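Local coordinates for protein tRNA (adenine(22)-N(1))-methyltransferase (Bacillus subtilis, PDB 6Q56) that catalyses the S-adenosyl-L-methionine-dependent N1-methylation of adenosine 22 in tRNA, at residues K115-A126 with Y153-G161; A139-E147 with G179-F190. The protein carries 2 engineered substitutions. All blocks are in the same frame, centred on the assembly; numbering follows the deposited sequence.

Overall arrangement
The two interactions share one mixed sheet, in which strand 151-159 lies between strands 117-122 and 139-148. Interaction 1, close to the centre of the chain and largely buried, joins strand to strand: backbone hydrogen bonds run through its middle, aliphatic side chains line both faces, and polar groups gather towards the ends. Interaction 2, only partly buried, joins the outermost strand 139-148 to helix 180-185 and the start of helix 188-210. There a glutamate carboxylate accepts from amides in the first turn of one helix, and an asparagine caps the other while reaching the strand backbone. Their centres are about 12 Å apart, and a probable backbone hydrogen bond, Y153 N to L146 O at 2.7 Å, links them.

Interaction 1: residues K115-A126 with Y153-G161. With NI (nickel (II) ion), chain E.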
loop_
_atom_site.group_PDB
_atom_site.type_symbol
_atom_site.label_atom_id
_atom_site.label_comp_id
_atom_site.label_asym_id
_atom_site.label_seq_id
_atom_site.Cartn_x
_atom_site.Cartn_y
_atom_site.Cartn_z
ATOM N N LYS A 115 -14.410 5.216 -7.819
ATOM C CA LYS A 115 -14.864 3.847 -7.981
ATOM C C LYS A 115 -13.752 2.878 -8.323
ATOM O O LYS A 115 -13.945 1.668 -8.282
ATOM C CB LYS A 115 -15.934 3.795 -9.061
ATOM C CG LYS A 115 -17.123 4.675 -8.752
ATOM C CD LYS A 115 -17.741 4.287 -7.429
ATOM C CE LYS A 115 -18.930 5.164 -7.107
ATOM N NZ LYS A 115 -18.538 6.596 -7.102
ATOM N N GLU A 116 -12.589 3.406 -8.660
ATOM C CA GLU A 116 -11.466 2.559 -8.997
ATOM C C GLU A 116 -11.058 1.785 -7.767
ATOM O O GLU A 116 -11.050 2.328 -6.676
ATOM C CB GLU A 116 -10.276 3.393 -9.461
ATOM C CG GLU A 116 -10.572 4.379 -10.570
ATOM C CD GLU A 116 -10.843 5.771 -10.057
ATOM O OE1 GLU A 116 -10.959 5.948 -8.834
ATOM O OE2 GLU A 116 -10.933 6.690 -10.882
ATOM N N ARG A 117 -10.714 0.518 -7.936
ATOM C CA ARG A 117 -10.260 -0.265 -6.804
ATOM C C ARG A 117 -8.784 0.040 -6.611
ATOM O O ARG A 117 -8.006 -0.010 -7.555
ATOM C CB ARG A 117 -10.440 -1.762 -7.019
ATOM C CG ARG A 117 -9.706 -2.586 -5.981
ATOM C CD ARG A 117 -9.939 -4.072 -6.127
ATOM N NE ARG A 117 -11.285 -4.444 -5.737
ATOM C CZ ARG A 117 -11.737 -5.689 -5.711
ATOM N NH1 ARG A 117 -10.945 -6.689 -6.047
ATOM N NH2 ARG A 117 -12.981 -5.926 -5.344
ATOM N N LEU A 118 -8.406 0.373 -5.388
ATOM C CA LEU A 118 -7.022 0.672 -5.089
ATOM C C LEU A 118 -6.396 -0.518 -4.389
ATOM O O LEU A 118 -6.928 -1.017 -3.414
ATOM C CB LEU A 118 -6.907 1.912 -4.212
ATOM C CG LEU A 118 -7.512 3.213 -4.736
ATOM C CD1 LEU A 118 -7.340 4.322 -3.715
ATOM C CD2 LEU A 118 -6.908 3.617 -6.062
ATOM N N ILE A 119 -5.261 -0.964 -4.909
ATOM C CA ILE A 119 -4.522 -2.076 -4.346
ATOM C C ILE A 119 -3.147 -1.513 -4.049
ATOM O O ILE A 119 -2.298 -1.397 -4.926
ATOM C CB ILE A 119 -4.424 -3.256 -5.314
ATOM C CG1 ILE A 119 -5.774 -3.514 -5.970
ATOM C CG2 ILE A 119 -3.942 -4.493 -4.583
ATOM C CD1 ILE A 119 -5.695 -4.425 -7.165
ATOM N N LEU A 120 -2.951 -1.143 -2.797
ATOM C CA LEU A 120 -1.729 -0.515 -2.353
ATOM C C LEU A 120 -0.840 -1.432 -1.534
ATOM O O LEU A 120 -1.288 -2.058 -0.589
ATOM C CB LEU A 120 -2.106 0.705 -1.535
ATOM C CG LEU A 120 -3.220 1.527 -2.181
ATOM C CD1 LEU A 120 -3.869 2.476 -1.197
ATOM C CD2 LEU A 120 -2.680 2.279 -3.377
ATOM N N GLN A 121 0.430 -1.489 -1.907
ATOM C CA GLN A 121 1.395 -2.320 -1.212
ATOM C C GLN A 121 2.533 -1.475 -0.665
ATOM O O GLN A 121 3.546 -1.268 -1.324
ATOM C CB GLN A 121 1.931 -3.424 -2.120
ATOM C CG GLN A 121 2.816 -4.430 -1.410
ATOM C CD GLN A 121 4.273 -4.031 -1.407
ATOM O OE1 GLN A 121 4.866 -3.796 -2.448
ATOM N NE2 GLN A 121 4.857 -3.963 -0.230
ATOM N N PRO A 122 2.370 -0.973 0.545
ATOM C CA PRO A 122 3.414 -0.152 1.148
ATOM C C PRO A 122 4.540 -0.997 1.734
ATOM O O PRO A 122 4.281 -2.030 2.334
ATOM C CB PRO A 122 2.674 0.593 2.251
ATOM C CG PRO A 122 1.559 -0.304 2.630
ATOM C CD PRO A 122 1.187 -1.086 1.409
ATOM N N ASN A 123 5.769 -0.523 1.635
ATOM C CA ASN A 123 6.889 -1.235 2.225
ATOM C C ASN A 123 6.957 -0.976 3.733
ATOM O O ASN A 123 7.481 -1.784 4.481
ATOM C CB ASN A 123 8.183 -0.834 1.537
ATOM C CG ASN A 123 8.293 -1.413 0.145
ATOM O OD1 ASN A 123 7.808 -2.510 -0.119
ATOM N ND2 ASN A 123 8.922 -0.677 -0.754
ATOM N N ILE A 124 6.463 0.195 4.072
ATOM C CA ILE A 124 6.419 0.628 5.435
ATOM C C ILE A 124 5.466 1.808 5.554
ATOM O O ILE A 124 5.201 2.548 4.598
ATOM C CB ILE A 124 7.818 0.926 5.988
ATOM C CG1 ILE A 124 8.458 2.041 5.180
ATOM C CG2 ILE A 124 8.686 -0.340 6.004
ATOM C CD1 ILE A 124 9.818 2.448 5.685
ATOM N N HIS A 125 4.953 1.938 6.765
ATOM C CA HIS A 125 3.925 2.907 7.123
ATOM C C HIS A 125 2.736 2.891 6.266
ATOM O O HIS A 125 2.377 3.841 5.489
ATOM C CB HIS A 125 4.364 4.257 7.198
ATOM C CG HIS A 125 5.519 4.404 8.017
ATOM N ND1 HIS A 125 6.081 5.657 8.136
ATOM C CD2 HIS A 125 6.244 3.571 8.791
ATOM C CE1 HIS A 125 7.124 5.580 8.940
ATOM N NE2 HIS A 125 7.247 4.323 9.357
ATOM N N ALA A 126 2.084 1.774 6.426
ATOM C CA ALA A 126 0.899 1.642 5.739
ATOM C C ALA A 126 -0.140 2.649 6.358
ATOM O O ALA A 126 -1.127 3.001 5.706
ATOM C CB ALA A 126 0.314 0.236 5.882
ATOM N N TYR A 153 5.449 -7.640 4.291
ATOM C CA TYR A 153 4.869 -6.688 3.377
ATOM C C TYR A 153 3.369 -6.702 3.536
ATOM O O TYR A 153 2.767 -7.746 3.719
ATOM C CB TYR A 153 5.263 -7.016 1.939
ATOM C CG TYR A 153 4.696 -8.316 1.433
ATOM C CD1 TYR A 153 3.430 -8.371 0.878
ATOM C CD2 TYR A 153 5.424 -9.491 1.509
ATOM C CE1 TYR A 153 2.906 -9.559 0.417
ATOM C CE2 TYR A 153 4.906 -10.685 1.048
ATOM C CZ TYR A 153 3.649 -10.711 0.506
ATOM O OH TYR A 153 3.134 -11.887 0.048
ATOM N N GLU A 154 2.780 -5.520 3.474
ATOM C CA GLU A 154 1.352 -5.368 3.605
ATOM C C GLU A 154 0.737 -4.978 2.279
ATOM O O GLU A 154 1.376 -4.347 1.452
ATOM C CB GLU A 154 1.038 -4.290 4.625
ATOM C CG GLU A 154 1.321 -4.680 6.054
ATOM C CD GLU A 154 1.592 -3.480 6.924
ATOM O OE1 GLU A 154 2.220 -2.533 6.431
ATOM O OE2 GLU A 154 1.184 -3.488 8.092
ATOM N N VAL A 155 -0.517 -5.355 2.094
ATOM C CA VAL A 155 -1.251 -5.034 0.888
ATOM C C VAL A 155 -2.637 -4.575 1.299
ATOM O O VAL A 155 -3.376 -5.303 1.945
ATOM C CB VAL A 155 -1.351 -6.234 -0.064
ATOM C CG1 VAL A 155 -2.231 -5.898 -1.251
ATOM C CG2 VAL A 155 0.025 -6.646 -0.535
ATOM N N LEU A 156 -2.973 -3.351 0.926
ATOM C CA LEU A 156 -4.258 -2.773 1.266
ATOM C C LEU A 156 -5.137 -2.664 0.039
ATOM O O LEU A 156 -4.696 -2.244 -1.017
ATOM C CB LEU A 156 -4.072 -1.396 1.896
ATOM C CG LEU A 156 -3.546 -1.369 3.327
ATOM C CD1 LEU A 156 -2.206 -2.069 3.443
ATOM C CD2 LEU A 156 -3.451 0.056 3.822
ATOM N N VAL A 157 -6.393 -3.043 0.192
ATOM C CA VAL A 157 -7.341 -2.989 -0.896
ATOM C C VAL A 157 -8.497 -2.115 -0.491
ATOM O O VAL A 157 -9.103 -2.322 0.546
ATOM C CB VAL A 157 -7.872 -4.376 -1.248
ATOM C CG1 VAL A 157 -8.890 -4.279 -2.363
ATOM C CG2 VAL A 157 -6.725 -5.297 -1.610
ATOM N N ALA A 158 -8.792 -1.128 -1.317
ATOM C CA ALA A 158 -9.867 -0.212 -1.026
ATOM C C ALA A 158 -10.698 0.131 -2.246
ATOM O O ALA A 158 -10.227 0.102 -3.368
ATOM C CB ALA A 158 -9.312 1.051 -0.405
ATOM N N GLU A 159 -11.952 0.464 -1.980
ATOM C CA GLU A 159 -12.922 0.853 -2.993
ATOM C C GLU A 159 -13.865 1.867 -2.362
ATOM O O GLU A 159 -13.903 1.994 -1.146
ATOM C CB GLU A 159 -13.721 -0.355 -3.468
ATOM C CG GLU A 159 -13.023 -1.200 -4.510
ATOM C CD GLU A 159 -13.789 -2.457 -4.858
ATOM O OE1 GLU A 159 -14.901 -2.649 -4.346
ATOM O OE2 GLU A 159 -13.271 -3.254 -5.652
ATOM N N ALA A 160 -14.629 2.589 -3.166
ATOM C CA ALA A 160 -15.554 3.542 -2.594
ATOM C C ALA A 160 -16.514 2.763 -1.716
ATOM O O ALA A 160 -16.950 1.681 -2.076
ATOM C CB ALA A 160 -16.308 4.293 -3.673
ATOM N N GLY A 161 -16.826 3.319 -0.557
ATOM C CA GLY A 161 -17.724 2.686 0.378
ATOM C C GLY A 161 -17.756 3.418 1.701
ATOM O O GLY A 161 -17.379 4.577 1.788
HETATM NI NI NI E . 5.875 7.206 7.437
HETATM O O HOH W 1 2.726 -0.577 7.999
HETATM O O HOH W 2 6.121 8.429 8.854
#
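L118 pairs with A158, and L120 with L156, in the antiparallel join between strands 117-122 and 153-159 of the Rossmann-like methyltransferase sheet, where the last strand in sequence is inserted beside the fifth. Four backbone hydrogen bonds fix the register, exemplified by L156 N to L120 O at 2.6 Å, and the side chains then sort by face. L118, L120, L156 and A158 lie on the face packed by helix 127-135. On the other, I119 lies alongside V155 and V157, all pointing the same way, with its CG2 branch 4.0 Å from V155 CG1.

Q121 swings its CG away from its own backbone N (chi1 -173°) and bends at chi2, bringing CG to 3.7 Å from V155 CG2. The amide then stands at a right angle to the Y153 ring plane; its NE2 approaches N123 OD1 from above the carbonyl plane, while OE1 is taken by G95 N and R9. Next to it the hydrogen bonding breaks off: P122 has no N-H to offer, and its CD sits 3.3 Å from the buried E154 O, which has no hydrogen-bond partner in the model.

R117, its chain bent at chi3, presents the NE edge of its guanidinium to E159 OE2 in a salt bridge, the two planes 26° apart; the modelled separation is too short for its details to be trusted. R117 NH1 turns to Y16 O instead. At the far end, L156 CD1 packs 4.1 Å from P122 CD and close to A126 CB, while a water links A126 N to E154 OE1. H125, beyond the strand, shares a nickel ion with H128 and a second water, binding the metal through ND1 at 1.7 Å.

Interaction 2: residues A139-E147 with G179-F190; sequences ALIDEVILE and GPFLAKEKNAVF
E143 and F181 bring their CA atoms to 5.7 Å where strand 139-147, the edge strand of the Rossmann-like methyltransferase sheet, meets helix 180-185, the strand and helix directions lying 59° apart. The arrangement is a helix packed on an edge strand and tied to it by a buried carboxylate. E143, with CG anti to its carbonyl carbon (chi1 -69°) and the chain extended beyond, reaches the first turn of the helix, where OE1 accepts L182 N at 3.0 Å, nearly along its C-O axis, and F181 N in a weak bond. OE2 forms a salt bridge with R130 of helix 127-135, so an arginine and a helix N-terminus together would be expected to stabilise the carboxylate's negative charge. Cutting the side chain back to an alanine is likely to leave the L182 N-H without this acceptor and R130 without this carboxylate.

F181 lays one ring face over D142 CA, a CH-pi contact 4.0 Å from the centroid and almost on the ring normal. D142 and I141 form a classic beta bulge opposite V157. The edge of the same ring meets L140 O, with CE2 3.1 Å away, while L140 CD1 packs across P180 CG.

Further along, I145 fills the angle between the two helices: its CG2 branch meets L182 CD2 and F190 CB, and CG1 meets V189 CG1 at 3.8 Å. Along this outer edge of the sheet, one water donates to E143 O and another accepts from I145 N. N187 serves both partners. Its CG is wedged between backbone N and carbonyl carbon (chi1 70°), which places OD1 to cap helix 188-210 by accepting F190 N at 2.8 Å, and ND2 to donate, in the carbonyl plane, to I145 O at 3.3 Å.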
loop_
_atom_site.group_PDB
_atom_site.type_symbol
_atom_site.label_atom_id
_atom_site.label_comp_id
_atom_site.label_asym_id
_atom_site.label_seq_id
_atom_site.Cartn_x
_atom_site.Cartn_y
_atom_site.Cartn_z
ATOM N N ALA A 139 -13.244 2.842 1.460
ATOM C CA ALA A 139 -13.499 1.774 2.391
ATOM C C ALA A 139 -12.509 0.649 2.128
ATOM O O ALA A 139 -12.360 0.192 1.004
ATOM C CB ALA A 139 -14.914 1.273 2.233
ATOM N N LEU A 140 -11.833 0.204 3.174
ATOM C CA LEU A 140 -10.896 -0.889 3.042
ATOM C C LEU A 140 -11.729 -2.138 2.931
ATOM O O LEU A 140 -12.518 -2.433 3.813
ATOM C CB LEU A 140 -9.996 -0.990 4.269
ATOM C CG LEU A 140 -8.719 -0.169 4.275
ATOM C CD1 LEU A 140 -8.192 -0.048 5.694
ATOM C CD2 LEU A 140 -7.688 -0.799 3.363
ATOM N N ILE A 141 -11.564 -2.881 1.853
ATOM C CA ILE A 141 -12.339 -4.092 1.690
ATOM C C ILE A 141 -11.537 -5.324 2.058
ATOM O O ILE A 141 -12.099 -6.388 2.252
ATOM C CB ILE A 141 -12.928 -4.215 0.283
ATOM C CG1 ILE A 141 -11.828 -4.226 -0.772
ATOM C CG2 ILE A 141 -13.885 -3.069 0.035
ATOM C CD1 ILE A 141 -12.361 -4.395 -2.171
ATOM N N ASP A 142 -10.225 -5.177 2.168
ATOM C CA ASP A 142 -9.375 -6.290 2.563
ATOM C C ASP A 142 -7.941 -5.854 2.765
ATOM O O ASP A 142 -7.490 -4.860 2.218
ATOM C CB ASP A 142 -9.427 -7.442 1.563
ATOM C CG ASP A 142 -8.956 -8.764 2.168
ATOM O OD1 ASP A 142 -8.774 -8.837 3.394
ATOM O OD2 ASP A 142 -8.770 -9.733 1.421
ATOM N N GLU A 143 -7.243 -6.636 3.569
ATOM C CA GLU A 143 -5.853 -6.412 3.882
ATOM C C GLU A 143 -5.179 -7.747 4.053
ATOM O O GLU A 143 -5.783 -8.694 4.528
ATOM C CB GLU A 143 -5.698 -5.693 5.212
ATOM C CG GLU A 143 -6.161 -4.260 5.272
ATOM C CD GLU A 143 -5.954 -3.675 6.651
ATOM O OE1 GLU A 143 -6.338 -4.322 7.637
ATOM O OE2 GLU A 143 -5.400 -2.576 6.744
ATOM N N VAL A 144 -3.916 -7.813 3.681
ATOM C CA VAL A 144 -3.143 -9.018 3.860
ATOM C C VAL A 144 -1.752 -8.610 4.300
ATOM O O VAL A 144 -1.236 -7.587 3.880
ATOM C CB VAL A 144 -3.048 -9.878 2.583
ATOM C CG1 VAL A 144 -2.476 -9.085 1.437
ATOM C CG2 VAL A 144 -2.173 -11.088 2.828
ATOM N N ILE A 145 -1.153 -9.412 5.158
ATOM C CA ILE A 145 0.201 -9.159 5.592
ATOM C C ILE A 145 0.907 -10.486 5.502
ATOM O O ILE A 145 0.487 -11.468 6.094
ATOM C CB ILE A 145 0.334 -8.576 7.003
ATOM C CG1 ILE A 145 1.801 -8.223 7.247
ATOM C CG2 ILE A 145 -0.152 -9.564 8.041
ATOM C CD1 ILE A 145 2.073 -7.400 8.479
ATOM N N LEU A 146 1.978 -10.503 4.733
ATOM C CA LEU A 146 2.747 -11.703 4.529
ATOM C C LEU A 146 4.209 -11.355 4.563
ATOM O O LEU A 146 4.570 -10.191 4.574
ATOM C CB LEU A 146 2.409 -12.287 3.163
ATOM C CG LEU A 146 0.934 -12.600 2.943
ATOM C CD1 LEU A 146 0.603 -12.691 1.466
ATOM C CD2 LEU A 146 0.538 -13.877 3.660
ATOM N N GLU A 147 5.058 -12.367 4.561
ATOM C CA GLU A 147 6.481 -12.111 4.530
ATOM C C GLU A 147 7.083 -12.845 3.344
ATOM O O GLU A 147 6.583 -13.878 2.912
ATOM C CB GLU A 147 7.165 -12.466 5.851
ATOM C CG GLU A 147 7.559 -13.911 6.031
ATOM C CD GLU A 147 8.172 -14.160 7.395
ATOM O OE1 GLU A 147 8.551 -13.178 8.061
ATOM O OE2 GLU A 147 8.268 -15.334 7.804
ATOM N N GLY A 179 -3.805 -1.946 10.869
ATOM C CA GLY A 179 -4.698 -2.537 9.900
ATOM C C GLY A 179 -5.887 -3.170 10.582
ATOM O O GLY A 179 -5.747 -4.092 11.375
ATOM N N PRO A 180 -7.079 -2.678 10.278
ATOM C CA PRO A 180 -8.290 -3.224 10.892
ATOM C C PRO A 180 -8.491 -4.702 10.591
ATOM O O PRO A 180 -8.794 -5.462 11.491
ATOM C CB PRO A 180 -9.411 -2.387 10.281
ATOM C CG PRO A 180 -8.835 -1.765 9.067
ATOM C CD PRO A 180 -7.376 -1.619 9.303
ATOM N N PHE A 181 -8.328 -5.096 9.339
ATOM C CA PHE A 181 -8.490 -6.486 8.957
ATOM C C PHE A 181 -7.348 -7.283 9.545
ATOM O O PHE A 181 -7.547 -8.344 10.113
ATOM C CB PHE A 181 -8.486 -6.642 7.441
ATOM C CG PHE A 181 -9.743 -6.171 6.779
ATOM C CD1 PHE A 181 -10.827 -7.007 6.663
ATOM C CD2 PHE A 181 -9.834 -4.896 6.268
ATOM C CE1 PHE A 181 -11.986 -6.580 6.054
ATOM C CE2 PHE A 181 -10.988 -4.463 5.659
ATOM C CZ PHE A 181 -12.067 -5.304 5.554
ATOM N N LEU A 182 -6.143 -6.755 9.398
ATOM C CA LEU A 182 -4.960 -7.422 9.906
ATOM C C LEU A 182 -5.092 -7.680 11.394
ATOM O O LEU A 182 -4.738 -8.740 11.879
ATOM C CB LEU A 182 -3.716 -6.598 9.601
ATOM C CG LEU A 182 -3.517 -6.379 8.106
ATOM C CD1 LEU A 182 -2.271 -5.570 7.820
ATOM C CD2 LEU A 182 -3.494 -7.705 7.368
ATOM N N ALA A 183 -5.609 -6.693 12.107
ATOM C CA ALA A 183 -5.789 -6.794 13.546
ATOM C C ALA A 183 -6.708 -7.948 13.923
ATOM O O ALA A 183 -6.437 -8.660 14.866
ATOM C CB ALA A 183 -6.325 -5.491 14.109
ATOM N N LYS A 184 -7.791 -8.120 13.176
ATOM C CA LYS A 184 -8.745 -9.189 13.434
ATOM C C LYS A 184 -8.119 -10.548 13.185
ATOM O O LYS A 184 -8.324 -11.488 13.946
ATOM C CB LYS A 184 -9.972 -9.046 12.540
ATOM C CG LYS A 184 -10.926 -7.944 12.936
ATOM C CD LYS A 184 -12.226 -8.073 12.170
ATOM C CE LYS A 184 -12.858 -6.724 11.893
ATOM N NZ LYS A 184 -13.984 -6.850 10.931
ATOM N N GLU A 185 -7.359 -10.631 12.103
ATOM C CA GLU A 185 -6.681 -11.857 11.716
ATOM C C GLU A 185 -5.645 -12.251 12.752
ATOM O O GLU A 185 -5.647 -13.367 13.243
ATOM C CB GLU A 185 -6.006 -11.687 10.357
ATOM C CG GLU A 185 -5.481 -12.976 9.762
ATOM C CD GLU A 185 -4.844 -12.795 8.403
ATOM O OE1 GLU A 185 -4.469 -11.661 8.048
ATOM O OE2 GLU A 185 -4.712 -13.804 7.690
ATOM N N LYS A 186 -4.764 -11.317 13.081
ATOM C CA LYS A 186 -3.702 -11.551 14.049
ATOM C C LYS A 186 -2.866 -12.759 13.648
ATOM O O LYS A 186 -2.685 -13.683 14.428
ATOM C CB LYS A 186 -4.269 -11.754 15.455
ATOM C CG LYS A 186 -4.720 -10.491 16.153
ATOM C CD LYS A 186 -5.043 -10.762 17.608
ATOM C CE LYS A 186 -5.967 -9.699 18.171
ATOM N NZ LYS A 186 -6.219 -9.897 19.622
ATOM N N ASN A 187 -2.347 -12.755 12.430
ATOM C CA ASN A 187 -1.533 -13.874 11.992
ATOM C C ASN A 187 -0.097 -13.739 12.494
ATOM O O ASN A 187 0.283 -12.717 13.036
ATOM C CB ASN A 187 -1.607 -14.071 10.483
ATOM C CG ASN A 187 -0.919 -12.978 9.706
ATOM O OD1 ASN A 187 -0.045 -12.294 10.210
ATOM N ND2 ASN A 187 -1.303 -12.828 8.453
ATOM N N ALA A 188 0.681 -14.796 12.334
ATOM C CA ALA A 188 2.058 -14.817 12.810
ATOM C C ALA A 188 2.895 -13.630 12.361
ATOM O O ALA A 188 3.592 -13.028 13.157
ATOM C CB ALA A 188 2.737 -16.110 12.397
ATOM N N VAL A 189 2.835 -13.312 11.079
ATOM C CA VAL A 189 3.611 -12.215 10.538
ATOM C C VAL A 189 3.217 -10.918 11.214
ATOM O O VAL A 189 4.056 -10.110 11.573
ATOM C CB VAL A 189 3.417 -12.104 9.019
ATOM C CG1 VAL A 189 4.211 -10.945 8.461
ATOM C CG2 VAL A 189 3.832 -13.396 8.345
ATOM N N PHE A 190 1.916 -10.746 11.374
ATOM C CA PHE A 190 1.344 -9.563 12.003
ATOM C C PHE A 190 1.834 -9.392 13.437
ATOM O O PHE A 190 2.328 -8.338 13.806
ATOM C CB PHE A 190 -0.182 -9.638 11.971
ATOM C CG PHE A 190 -0.860 -8.545 12.728
ATOM C CD1 PHE A 190 -1.191 -7.361 12.107
ATOM C CD2 PHE A 190 -1.170 -8.701 14.063
ATOM C CE1 PHE A 190 -1.820 -6.352 12.801
ATOM C CE2 PHE A 190 -1.797 -7.694 14.763
ATOM C CZ PHE A 190 -2.123 -6.520 14.131
HETATM O O HOH W 3 -6.059 -10.074 6.882
HETATM O O HOH W 4 -2.872 -11.482 6.204
#